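Local coordinates for protein Cas13d (uncultured Ruminococcus sp, PDB 6IV9) that binds a CRISPR RNA and, with its two HEPN domains, matures that guide and cleaves target RNA, at residues 776-781 with 897-902. The protein carries 2 engineered substitutions. Numbering follows the deposited sequence.
With nucleotides of chain B.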
loop_
_atom_site.group_PDB
_atom_site.type_symbol
_atom_site.label_atom_id
_atom_site.label_comp_id
_atom_site.label_asym_id
_atom_site.label_seq_id
_atom_site.Cartn_x
_atom_site.Cartn_y
_atom_site.Cartn_z
ATOM N N ARG A 776 23.873 -16.155 -1.206
ATOM C CA ARG A 776 23.391 -17.545 -1.020
ATOM C C ARG A 776 23.857 -18.156 0.305
ATOM O O ARG A 776 23.401 -19.230 0.613
ATOM C CB ARG A 776 23.876 -18.447 -2.156
ATOM C CG ARG A 776 23.570 -17.943 -3.553
ATOM C CD ARG A 776 24.306 -18.757 -4.595
ATOM N NE ARG A 776 25.740 -18.643 -4.448
ATOM C CZ ARG A 776 26.599 -19.605 -4.713
ATOM N NH1 ARG A 776 26.202 -20.688 -5.344
ATOM N NH2 ARG A 776 27.853 -19.482 -4.350
ATOM N N ILE A 777 24.679 -17.452 1.067
ATOM C CA ILE A 777 25.323 -18.049 2.273
ATOM C C ILE A 777 24.314 -18.536 3.324
ATOM O O ILE A 777 24.591 -19.554 3.931
ATOM C CB ILE A 777 26.381 -17.096 2.852
ATOM C CG1 ILE A 777 27.239 -17.759 3.929
ATOM C CG2 ILE A 777 25.754 -15.820 3.358
ATOM C CD1 ILE A 777 28.009 -18.946 3.457
ATOM N N LEU A 778 23.231 -17.803 3.563
ATOM C CA LEU A 778 22.272 -18.261 4.593
ATOM C C LEU A 778 21.619 -19.581 4.178
ATOM O O LEU A 778 21.642 -20.507 4.951
ATOM C CB LEU A 778 21.203 -17.182 4.728
ATOM C CG LEU A 778 20.701 -16.872 6.130
ATOM C CD1 LEU A 778 19.231 -16.559 6.131
ATOM C CD2 LEU A 778 21.060 -17.929 7.142
ATOM N N SER A 779 21.072 -19.643 2.976
ATOM C CA SER A 779 20.415 -20.890 2.532
ATOM C C SER A 779 21.434 -22.034 2.483
ATOM O O SER A 779 21.110 -23.118 2.890
ATOM C CB SER A 779 19.786 -20.700 1.197
ATOM O OG SER A 779 18.712 -19.811 1.292
ATOM N N GLN A 780 22.622 -21.755 1.968
ATOM C CA GLN A 780 23.669 -22.793 1.831
ATOM C C GLN A 780 24.066 -23.310 3.214
ATOM O O GLN A 780 24.043 -24.506 3.420
ATOM C CB GLN A 780 24.861 -22.101 1.186
ATOM C CG GLN A 780 25.924 -23.004 0.603
ATOM C CD GLN A 780 27.002 -22.106 0.047
ATOM O OE1 GLN A 780 26.928 -21.629 -1.078
ATOM N NE2 GLN A 780 27.996 -21.819 0.866
ATOM N N THR A 781 24.345 -22.407 4.135
ATOM C CA THR A 781 24.757 -22.814 5.492
ATOM C C THR A 781 23.642 -23.593 6.191
ATOM O O THR A 781 23.928 -24.610 6.761
ATOM C CB THR A 781 25.160 -21.594 6.313
ATOM O OG1 THR A 781 26.209 -20.949 5.610
ATOM C CG2 THR A 781 25.622 -21.963 7.697
ATOM N N PHE A 897 16.762 -16.965 -0.940
ATOM C CA PHE A 897 15.480 -16.911 -0.195
ATOM C C PHE A 897 15.007 -18.317 0.152
ATOM O O PHE A 897 14.023 -18.447 0.810
ATOM C CB PHE A 897 14.412 -16.224 -1.040
ATOM C CG PHE A 897 14.862 -14.934 -1.667
ATOM C CD1 PHE A 897 15.660 -14.055 -0.963
ATOM C CD2 PHE A 897 14.508 -14.608 -2.960
ATOM C CE1 PHE A 897 16.083 -12.871 -1.535
ATOM C CE2 PHE A 897 14.930 -13.426 -3.532
ATOM C CZ PHE A 897 15.714 -12.564 -2.816
ATOM N N GLY A 898 15.803 -19.313 -0.207
ATOM C CA GLY A 898 15.463 -20.733 -0.040
ATOM C C GLY A 898 15.192 -21.136 1.395
ATOM O O GLY A 898 14.415 -22.025 1.596
ATOM N N TYR A 899 15.809 -20.466 2.354
ATOM C CA TYR A 899 15.642 -20.797 3.789
ATOM C C TYR A 899 14.187 -20.603 4.237
ATOM O O TYR A 899 13.833 -21.167 5.239
ATOM C CB TYR A 899 16.654 -20.028 4.627
ATOM C CG TYR A 899 16.314 -18.574 4.715
ATOM C CD1 TYR A 899 16.667 -17.700 3.710
ATOM C CD2 TYR A 899 15.589 -18.088 5.779
ATOM C CE1 TYR A 899 16.332 -16.365 3.780
ATOM C CE2 TYR A 899 15.245 -16.760 5.870
ATOM C CZ TYR A 899 15.606 -15.900 4.857
ATOM O OH TYR A 899 15.264 -14.600 4.933
ATOM N N ASN A 900 13.439 -19.708 3.603
ATOM C CA ASN A 900 11.994 -19.550 3.901
ATOM C C ASN A 900 11.285 -20.244 2.740
ATOM O O ASN A 900 11.141 -19.644 1.698
ATOM C CB ASN A 900 11.591 -18.086 4.039
ATOM C CG ASN A 900 10.179 -17.920 4.544
ATOM O OD1 ASN A 900 9.254 -18.434 3.964
ATOM N ND2 ASN A 900 10.016 -17.215 5.637
ATOM N N ILE A 901 10.869 -21.481 2.946
ATOM C CA ILE A 901 10.339 -22.291 1.821
ATOM C C ILE A 901 9.093 -21.666 1.187
ATOM O O ILE A 901 9.042 -21.634 -0.012
ATOM C CB ILE A 901 10.117 -23.738 2.278
ATOM C CG1 ILE A 901 11.455 -24.449 2.449
ATOM C CG2 ILE A 901 9.218 -24.469 1.315
ATOM C CD1 ILE A 901 12.162 -24.676 1.162
ATOM N N PRO A 902 8.083 -21.207 1.944
ATOM C CA PRO A 902 6.904 -20.621 1.334
ATOM C C PRO A 902 7.261 -19.376 0.511
ATOM O O PRO A 902 6.725 -19.224 -0.524
ATOM C CB PRO A 902 6.010 -20.299 2.534
ATOM C CG PRO A 902 6.454 -21.273 3.566
ATOM C CD PRO A 902 7.952 -21.336 3.380
ATOM P P U B 25 5.610 -19.218 12.378
ATOM O OP1 U B 25 5.009 -20.503 12.835
ATOM O OP2 U B 25 6.935 -19.172 11.773
ATOM O "O5'" U B 25 4.529 -18.751 11.336
ATOM C "C5'" U B 25 4.875 -17.738 10.374
ATOM C "C4'" U B 25 5.181 -18.369 9.031
ATOM O "O4'" U B 25 4.101 -19.261 8.742
ATOM C "C3'" U B 25 5.117 -17.386 7.854
ATOM O "O3'" U B 25 6.340 -16.769 7.595
ATOM C "C2'" U B 25 4.747 -18.259 6.674
ATOM O "O2'" U B 25 5.918 -18.765 6.070
ATOM C "C1'" U B 25 4.043 -19.452 7.338
ATOM N N1 U B 25 2.644 -19.582 6.952
ATOM C C2 U B 25 2.422 -20.078 5.687
ATOM O O2 U B 25 3.317 -20.271 4.900
ATOM N N3 U B 25 1.115 -20.278 5.371
ATOM C C4 U B 25 0.025 -20.092 6.187
ATOM O O4 U B 25 -1.096 -20.341 5.758
ATOM C C5 U B 25 0.331 -19.558 7.473
ATOM C C6 U B 25 1.603 -19.307 7.795
ATOM P P A B 26 6.421 -15.330 6.953
ATOM O OP1 A B 26 7.852 -14.998 6.801
ATOM O OP2 A B 26 5.432 -14.444 7.594
ATOM O "O5'" A B 26 5.824 -15.553 5.491
ATOM C "C5'" A B 26 6.578 -16.123 4.437
ATOM C "C4'" A B 26 5.757 -16.166 3.177
ATOM O "O4'" A B 26 4.618 -17.023 3.427
ATOM C "C3'" A B 26 5.078 -14.880 2.699
ATOM O "O3'" A B 26 5.937 -14.080 1.849
ATOM C "C2'" A B 26 3.868 -15.399 1.899
ATOM O "O2'" A B 26 4.047 -15.335 0.464
ATOM C "C1'" A B 26 3.720 -16.857 2.372
ATOM N N9 A B 26 2.378 -17.163 2.866
ATOM C C8 A B 26 1.805 -16.743 4.040
ATOM N N7 A B 26 0.537 -17.049 4.147
ATOM C C5 A B 26 0.269 -17.764 2.988
ATOM C C6 A B 26 -0.900 -18.338 2.485
ATOM N N6 A B 26 -2.053 -18.385 3.159
ATOM N N1 A B 26 -0.851 -18.888 1.250
ATOM C C2 A B 26 0.314 -18.883 0.600
ATOM N N3 A B 26 1.466 -18.313 0.946
ATOM C C4 A B 26 1.397 -17.830 2.187
#
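A type I beta turn, Phe897 to Asn900, packs against the first turn of helix 777-788 through Tyr899, Leu778 and Ser779, while Asn900, the last residue of the turn and the N-cap of helix 901-908, meets the RNA of chain B. Leu778 CD1 sits over the centre of the Tyr899 ring, 3.6 Å from its centroid and 7° off the normal, a CH-pi contact. Ser779 OG lies at the edge of that ring, in its plane, 3.8 Å from Tyr899 CD1. The same hydroxyl, anti to its own carbonyl carbon (chi1 -67°), takes a weak, bent hydrogen bond from Tyr899 N at 3.2 Å; its stronger partner is Ser895 O, just before the turn. The far end of the ring is fixed by a hydrogen bond between Tyr899 OH and Asp755. Asn900, with CG anti to its backbone N (chi1 -171°), caps the helix through OD1 to Arg903 N, and its ND2 gives a weak bond to OP1 of A26 of chain B at 3.3 Å. Pro902 CG touches O2 of U25 of chain B at 3.6 Å. Around this buried joint, helix 713-760 packs on Leu778 and Phe897, helix 801-813 on Ser779 and Ile901, and helix 795-799 on Asn900, Ile901 and Pro902.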